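Long-range contact in dihydrodipicolinate synthase (Rhodopseudomonas palustris, PDB 3DZ1), which probably catalyses the condensation that forms 4-hydroxy-tetrahydrodipicolinate, a step of lysine biosynthesis: residues Gln119-Phe124 and Arg156-Asp161. Residues are numbered along the deposited sequence; the frame is centred on the assembly and turned at random.
Sequences QITTYF and RQIVMD
I158 sets its CD1 methyl against both I120 and F124 of helix 117-131. I158 CD1 lies 3.8 Å from I120 CG2 and 3.7 Å from F124 CD2. I158 leaves its backbone along the interface, not across it. CG1 is anti to the carbonyl carbon, and the chain extends beyond it (chi2 172°), so CD1 is carried over to the other helix. The second branch also takes part: I158 CG2 sits 4.0 Å from F124 CB. Both branches of I158 therefore meet F124, and CD1 comes to the ring obliquely. Y123 CD2 lies over the centre of one face of the F124 ring.

T121 faces the partner helix, and its CA is 5.7 Å from that of I158. Its methyl does the touching. T121 CG2 is anti to the carbonyl carbon and comes within 3.4 Å of Q157 OE1. The Q157 chain is extended and crosses T121 at about a right angle, so T121 CG2 also meets the aliphatic CG of Q157. T121 OG1 bonds back to D117 O of its own helix.

One water lies between the segments. It donates to T121 O at 2.8 Å and only weakly to D161 OD2.

The helix axes run nearly parallel, at 25° and 9.6 Å apart. This is the packing of neighbouring outer helices in a TIM barrel. Helix 117-131 follows strand 105-108, and helix 152-161 follows strand 137-141. F124 and I158 both reach L139 on that strand, and W137 meets them too, so the contact closes against the barrel wall.

The packing is mainly apolar, with a methyl against the amide oxygen of Q157 at its edge. With no direct hydrogen bond and only a weak water link, the fit depends on the shape of these groups rather than on directional bonds.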
loop_
_atom_site.group_PDB
_atom_site.type_symbol
_atom_site.label_atom_id
_atom_site.label_comp_id
_atom_site.label_asym_id
_atom_site.label_seq_id
_atom_site.Cartn_x
_atom_site.Cartn_y
_atom_site.Cartn_z
ATOM N N GLN A 119 -16.954 -3.900 1.291
ATOM C CA GLN A 119 -16.286 -3.905 2.588
ATOM C C GLN A 119 -16.516 -2.592 3.330
ATOM O O GLN A 119 -16.659 -2.577 4.550
ATOM C CB GLN A 119 -14.783 -4.121 2.416
ATOM C CG GLN A 119 -14.409 -5.462 1.822
ATOM C CD GLN A 119 -12.926 -5.566 1.529
ATOM O OE1 GLN A 119 -12.325 -4.638 0.988
ATOM N NE2 GLN A 119 -12.329 -6.706 1.872
ATOM N N ILE A 120 -16.533 -1.491 2.590
ATOM C CA ILE A 120 -16.741 -0.178 3.194
ATOM C C ILE A 120 -18.132 -0.035 3.805
ATOM O O ILE A 120 -18.264 0.317 4.977
ATOM C CB ILE A 120 -16.510 0.955 2.159
ATOM C CG1 ILE A 120 -15.044 0.946 1.718
ATOM C CG2 ILE A 120 -16.848 2.321 2.770
ATOM C CD1 ILE A 120 -14.736 1.875 0.564
ATOM N N THR A 121 -19.176 -0.319 3.031
ATOM C CA THR A 121 -20.526 -0.184 3.564
ATOM C C THR A 121 -20.775 -1.164 4.704
ATOM O O THR A 121 -21.445 -0.831 5.682
ATOM C CB THR A 121 -21.598 -0.369 2.466
ATOM O OG1 THR A 121 -21.395 -1.614 1.791
ATOM C CG2 THR A 121 -21.518 0.766 1.463
ATOM N N THR A 122 -20.225 -2.369 4.595
ATOM C CA THR A 122 -20.404 -3.351 5.652
ATOM C C THR A 122 -19.752 -2.887 6.950
ATOM O O THR A 122 -20.341 -3.012 8.023
ATOM C CB THR A 122 -19.818 -4.719 5.257
ATOM O OG1 THR A 122 -20.658 -5.315 4.266
ATOM C CG2 THR A 122 -19.728 -5.648 6.474
ATOM N N TYR A 123 -18.538 -2.352 6.854
ATOM C CA TYR A 123 -17.837 -1.894 8.043
ATOM C C TYR A 123 -18.658 -0.887 8.839
ATOM O O TYR A 123 -18.809 -1.010 10.056
ATOM C CB TYR A 123 -16.500 -1.244 7.685
ATOM C CG TYR A 123 -15.807 -0.699 8.908
ATOM C CD1 TYR A 123 -15.160 -1.553 9.798
ATOM C CD2 TYR A 123 -15.883 0.656 9.232
ATOM C CE1 TYR A 123 -14.612 -1.076 10.987
ATOM C CE2 TYR A 123 -15.339 1.144 10.421
ATOM C CZ TYR A 123 -14.708 0.272 11.294
ATOM O OH TYR A 123 -14.187 0.736 12.480
ATOM N N PHE A 124 -19.184 0.117 8.152
ATOM C CA PHE A 124 -19.954 1.133 8.840
ATOM C C PHE A 124 -21.266 0.641 9.428
ATOM O O PHE A 124 -21.726 1.177 10.433
ATOM C CB PHE A 124 -20.130 2.346 7.928
ATOM C CG PHE A 124 -18.869 3.153 7.797
ATOM C CD1 PHE A 124 -18.362 3.838 8.898
ATOM C CD2 PHE A 124 -18.134 3.147 6.617
ATOM C CE1 PHE A 124 -17.140 4.498 8.830
ATOM C CE2 PHE A 124 -16.911 3.804 6.538
ATOM C CZ PHE A 124 -16.414 4.479 7.648
ATOM N N ARG A 156 -23.191 8.103 -0.060
ATOM C CA ARG A 156 -24.648 8.186 0.000
ATOM C C ARG A 156 -25.250 6.934 0.632
ATOM O O ARG A 156 -26.165 7.020 1.457
ATOM C CB ARG A 156 -25.234 8.387 -1.400
ATOM C CG ARG A 156 -26.761 8.347 -1.432
ATOM C CD ARG A 156 -27.301 8.633 -2.824
ATOM N NE ARG A 156 -26.870 7.633 -3.793
ATOM C CZ ARG A 156 -27.112 7.703 -5.097
ATOM N NH1 ARG A 156 -27.783 8.731 -5.597
ATOM N NH2 ARG A 156 -26.677 6.744 -5.903
ATOM N N GLN A 157 -24.737 5.773 0.240
ATOM C CA GLN A 157 -25.218 4.507 0.778
ATOM C C GLN A 157 -24.949 4.401 2.277
ATOM O O GLN A 157 -25.823 3.996 3.045
ATOM C CB GLN A 157 -24.552 3.343 0.040
ATOM C CG GLN A 157 -24.895 1.968 0.589
ATOM C CD GLN A 157 -24.648 0.873 -0.431
ATOM O OE1 GLN A 157 -23.682 0.928 -1.196
ATOM N NE2 GLN A 157 -25.515 -0.133 -0.444
ATOM N N ILE A 158 -23.737 4.762 2.690
ATOM C CA ILE A 158 -23.363 4.714 4.102
ATOM C C ILE A 158 -24.326 5.557 4.928
ATOM O O ILE A 158 -24.803 5.127 5.982
ATOM C CB ILE A 158 -21.937 5.265 4.325
ATOM C CG1 ILE A 158 -20.915 4.348 3.660
ATOM C CG2 ILE A 158 -21.654 5.403 5.819
ATOM C CD1 ILE A 158 -19.507 4.909 3.651
ATOM N N VAL A 159 -24.603 6.762 4.446
ATOM C CA VAL A 159 -25.500 7.674 5.147
ATOM C C VAL A 159 -26.935 7.155 5.193
ATOM O O VAL A 159 -27.550 7.098 6.263
ATOM C CB VAL A 159 -25.497 9.066 4.483
ATOM C CG1 VAL A 159 -26.553 9.951 5.128
ATOM C CG2 VAL A 159 -24.118 9.710 4.620
HETATM N N MSE A 160 -27.467 6.772 4.037
HETATM C CA MSE A 160 -28.838 6.279 3.977
HETATM C C MSE A 160 -29.037 4.926 4.669
HETATM O O MSE A 160 -30.155 4.586 5.064
HETATM C CB MSE A 160 -29.306 6.211 2.521
HETATM C CG MSE A 160 -29.324 7.570 1.822
HETATM SE SE MSE A 160 -30.386 8.926 2.732
HETATM C CE MSE A 160 -32.109 8.534 1.927
ATOM N N ASP A 161 -27.961 4.158 4.811
ATOM C CA ASP A 161 -28.028 2.862 5.489
ATOM C C ASP A 161 -28.067 3.086 7.003
ATOM O O ASP A 161 -28.508 2.221 7.761
ATOM C CB ASP A 161 -26.792 2.010 5.178
ATOM C CG ASP A 161 -26.925 1.197 3.901
ATOM O OD1 ASP A 161 -27.978 1.264 3.233
ATOM O OD2 ASP A 161 -25.955 0.482 3.573
HETATM O O HOH W 1 -23.206 1.315 5.325
#